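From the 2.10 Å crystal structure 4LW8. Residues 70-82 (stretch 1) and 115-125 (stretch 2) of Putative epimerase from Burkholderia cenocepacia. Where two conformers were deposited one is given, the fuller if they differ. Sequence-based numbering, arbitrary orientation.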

# COMPACT_ATOMS: atom_id res chain seq x y z
N ASP A 70 15.26 -11.53 -12.65
CA ASP A 70 14.75 -11.27 -11.31
C ASP A 70 14.00 -9.92 -11.30
O ASP A 70 14.55 -8.92 -11.74
CB ASP A 70 15.90 -11.30 -10.30
CG ASP A 70 15.52 -10.71 -8.94
OD1 ASP A 70 14.35 -10.82 -8.52
OD2 ASP A 70 16.42 -10.15 -8.28
N LEU A 71 12.75 -9.91 -10.84
CA LEU A 71 11.95 -8.68 -10.82
C LEU A 71 12.62 -7.52 -10.07
O LEU A 71 12.44 -6.35 -10.42
CB LEU A 71 10.59 -8.95 -10.18
CG LEU A 71 9.53 -9.71 -10.98
CD1 LEU A 71 8.41 -10.12 -10.02
CD2 LEU A 71 8.98 -8.85 -12.09
N LEU A 72 13.40 -7.84 -9.04
CA LEU A 72 14.08 -6.79 -8.28
C LEU A 72 15.34 -6.28 -9.00
O LEU A 72 15.99 -5.34 -8.56
CB LEU A 72 14.41 -7.29 -6.87
CG LEU A 72 13.20 -7.59 -5.98
CD1 LEU A 72 13.62 -7.90 -4.53
CD2 LEU A 72 12.19 -6.43 -6.00
N ASP A 73 15.67 -6.91 -10.12
CA ASP A 73 16.81 -6.50 -10.94
C ASP A 73 16.31 -5.52 -12.03
O ASP A 73 15.94 -5.94 -13.13
CB ASP A 73 17.47 -7.73 -11.57
CG ASP A 73 18.76 -7.42 -12.28
OD1 ASP A 73 19.03 -6.23 -12.58
OD2 ASP A 73 19.52 -8.40 -12.53
N ALA A 74 16.29 -4.24 -11.70
CA ALA A 74 15.64 -3.23 -12.53
C ALA A 74 16.29 -3.18 -13.91
O ALA A 74 15.60 -3.09 -14.93
CB ALA A 74 15.70 -1.84 -11.86
N GLU A 75 17.62 -3.26 -13.94
CA GLU A 75 18.34 -3.18 -15.19
C GLU A 75 18.09 -4.41 -16.06
O GLU A 75 17.88 -4.27 -17.27
CB GLU A 75 19.84 -2.98 -14.94
CG GLU A 75 20.69 -2.94 -16.21
CD GLU A 75 20.14 -1.99 -17.28
OE1 GLU A 75 20.16 -2.38 -18.47
OE2 GLU A 75 19.72 -0.86 -16.93
N ALA A 76 18.08 -5.61 -15.48
CA ALA A 76 17.78 -6.80 -16.26
C ALA A 76 16.34 -6.76 -16.78
O ALA A 76 16.04 -7.25 -17.88
CB ALA A 76 18.02 -8.06 -15.46
N MET A 77 15.43 -6.19 -16.00
CA MET A 77 14.05 -6.04 -16.46
C MET A 77 13.97 -5.05 -17.64
O MET A 77 13.24 -5.28 -18.60
CB MET A 77 13.15 -5.58 -15.33
CG MET A 77 11.69 -5.42 -15.75
SD MET A 77 10.95 -6.95 -16.34
CE MET A 77 11.10 -7.95 -14.86
N ARG A 78 14.73 -3.97 -17.57
CA ARG A 78 14.74 -2.99 -18.66
C ARG A 78 15.24 -3.64 -19.96
O ARG A 78 14.61 -3.51 -21.02
CB ARG A 78 15.59 -1.78 -18.29
CG ARG A 78 15.54 -0.64 -19.32
CD ARG A 78 16.83 0.19 -19.34
NE ARG A 78 17.99 -0.64 -19.66
CZ ARG A 78 18.32 -1.05 -20.89
NH1 ARG A 78 17.57 -0.70 -21.93
NH2 ARG A 78 19.39 -1.82 -21.08
N ALA A 79 16.35 -4.37 -19.87
CA ALA A 79 16.95 -5.04 -21.02
C ALA A 79 16.04 -6.13 -21.60
O ALA A 79 15.95 -6.28 -22.82
CB ALA A 79 18.30 -5.63 -20.65
N ALA A 80 15.37 -6.89 -20.73
CA ALA A 80 14.42 -7.89 -21.19
C ALA A 80 13.24 -7.26 -21.96
O ALA A 80 12.83 -7.75 -23.00
CB ALA A 80 13.89 -8.72 -20.02
N ALA A 81 12.70 -6.17 -21.42
CA ALA A 81 11.58 -5.49 -22.06
C ALA A 81 11.96 -4.92 -23.41
O ALA A 81 11.19 -5.00 -24.38
CB ALA A 81 11.05 -4.39 -21.17
N ALA A 82 13.14 -4.31 -23.46
CA ALA A 82 13.59 -3.66 -24.69
C ALA A 82 13.84 -4.70 -25.81
O ALA A 82 13.69 -4.39 -26.99
CB ALA A 82 14.84 -2.83 -24.43
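Stretch 2, residues 115-125: RNLLAALSGLD

Stretch 2 is helical from Arg115 to Ser122, with phi/psi values near -62/-42, and then leaves the helix through Gly123 and Leu124, whose psi of 150° marks an extended backbone. It lies against stretch 1, where a loop leads into a helix beginning at Ala74. The two helices run in broadly the same direction: their N-to-C axes make an angle of 43°, signed -43°, and approach to 8.4 Å. The register advances in step, with CA-CA distances of 5.2 Å for Ala74-Asn116, 4.3 Å for Arg78-Ala120 and 6.1 Å for Ala82-Leu124, so the backbones are nearest in the middle.

Along stretch 1, Asp70 opens a type I turn closed by the bond from Asp73 N to Asp70 O (2.8 Å). The turn presents the carbonyl of Leu71 to the other helix, and Asn116 ND2 donates to Leu71 O at 2.7 Å with an N-H...O angle of 176°, a short and nearly linear hydrogen bond. The same amide nitrogen donates to a water, at 3.0 Å from Asn116 ND2, which in turn donates to Leu72 O at 2.7 Å. Asn116 thus ties its helix to two successive carbonyls of the turn, one directly and one through water. Asp73 points away and serves its own helix as N-cap, its OD1 accepting from Ala76 N at 3.1 Å.

At Ala74, CB lies 3.7 Å from Asn116 OD1, and a second water bridges the backbones by donating to Ala74 O (2.7 Å) and Asn116 O (2.9 Å). One turn on, Met77 points toward stretch 2. Its chi1 of -179° and chi2 and chi3 of 61° fold the chain so that SD is 4.0 Å from Leu117 CD1, while CG is 3.8 Å from Ala120 CB.

Arg78 marks the tightest backbone register, and the small side chain of Ala120 fits this spacing: its CB is 3.6 Å from both Arg78 CA and Met77 O. The end of the Arg78 side chain leads away from stretch 2, to a salt bridge with Glu75 (Arg78 NH2 to Glu75 OE1, 2.8 Å).

Ala81 points toward stretch 2 and meets Ala120 CB to CB at 3.9 Å; its CB also lies 4.3 Å from Leu121 CD2. Beyond the partner helix, Leu124 brings CD2 to 3.8 Å from Ala81 O and 3.5 Å from Ala82 CA, covering the last residues of stretch 1.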

# COMPACT_ATOMS: atom_id res chain seq x y z
N ARG A 115 6.91 -2.09 -9.97
CA ARG A 115 7.40 -0.78 -10.39
C ARG A 115 8.55 -0.93 -11.41
O ARG A 115 8.60 -0.19 -12.40
CB ARG A 115 7.84 0.04 -9.18
CG ARG A 115 8.08 1.51 -9.51
CD ARG A 115 8.73 2.28 -8.39
NE ARG A 115 8.84 3.70 -8.73
CZ ARG A 115 9.80 4.21 -9.49
NH1 ARG A 115 10.75 3.43 -9.99
NH2 ARG A 115 9.82 5.51 -9.76
N ASN A 116 9.45 -1.88 -11.17
CA ASN A 116 10.54 -2.11 -12.12
C ASN A 116 10.04 -2.48 -13.50
O ASN A 116 10.58 -2.01 -14.50
CB ASN A 116 11.48 -3.20 -11.63
CG ASN A 116 12.28 -2.77 -10.42
OD1 ASN A 116 12.39 -1.59 -10.13
ND2 ASN A 116 12.86 -3.74 -9.73
N LEU A 117 9.00 -3.31 -13.54
CA LEU A 117 8.37 -3.69 -14.81
C LEU A 117 7.79 -2.47 -15.53
O LEU A 117 8.00 -2.30 -16.73
CB LEU A 117 7.27 -4.72 -14.58
CG LEU A 117 6.37 -5.00 -15.80
CD1 LEU A 117 7.17 -5.66 -16.96
CD2 LEU A 117 5.17 -5.88 -15.40
N LEU A 118 7.04 -1.64 -14.81
CA LEU A 118 6.40 -0.47 -15.41
C LEU A 118 7.45 0.52 -15.91
O LEU A 118 7.31 1.06 -17.01
CB LEU A 118 5.44 0.22 -14.40
CG LEU A 118 4.28 -0.68 -13.94
CD1 LEU A 118 3.45 -0.01 -12.87
CD2 LEU A 118 3.38 -1.12 -15.11
N ALA A 119 8.51 0.73 -15.13
CA ALA A 119 9.60 1.62 -15.56
C ALA A 119 10.26 1.12 -16.84
O ALA A 119 10.61 1.91 -17.73
CB ALA A 119 10.65 1.78 -14.44
N ALA A 120 10.45 -0.20 -16.93
CA ALA A 120 11.03 -0.82 -18.11
C ALA A 120 10.15 -0.61 -19.35
O ALA A 120 10.65 -0.28 -20.43
CB ALA A 120 11.26 -2.31 -17.87
N LEU A 121 8.85 -0.80 -19.19
CA LEU A 121 7.93 -0.64 -20.32
C LEU A 121 7.83 0.82 -20.74
O LEU A 121 7.82 1.15 -21.93
CB LEU A 121 6.55 -1.20 -19.97
CG LEU A 121 6.53 -2.69 -19.59
CD1 LEU A 121 5.18 -3.07 -19.02
CD2 LEU A 121 6.83 -3.52 -20.84
N SER A 122 7.81 1.70 -19.76
CA SER A 122 7.63 3.13 -20.00
C SER A 122 8.82 3.71 -20.77
O SER A 122 8.69 4.69 -21.50
CB SER A 122 7.44 3.85 -18.66
OG SER A 122 7.17 5.23 -18.85
N GLY A 123 9.98 3.09 -20.62
CA GLY A 123 11.17 3.56 -21.30
C GLY A 123 11.33 3.05 -22.72
O GLY A 123 12.26 3.45 -23.40
N LEU A 124 10.43 2.17 -23.16
CA LEU A 124 10.50 1.64 -24.52
C LEU A 124 10.19 2.71 -25.55
O LEU A 124 9.43 3.64 -25.28
CB LEU A 124 9.52 0.48 -24.71
CG LEU A 124 9.77 -0.76 -23.85
CD1 LEU A 124 8.78 -1.85 -24.23
CD2 LEU A 124 11.20 -1.23 -24.03
N ASP A 125 10.78 2.57 -26.73
CA ASP A 125 10.51 3.45 -27.86
C ASP A 125 9.05 3.34 -28.26
O ASP A 125 8.39 4.33 -28.57
CB ASP A 125 11.41 3.11 -29.05
CG ASP A 125 12.88 3.44 -28.80
OD1 ASP A 125 13.16 4.28 -27.92
OD2 ASP A 125 13.75 2.86 -29.49
O HOH W 1 14.64 -3.38 -7.33
O HOH W 2 13.37 -1.56 -14.94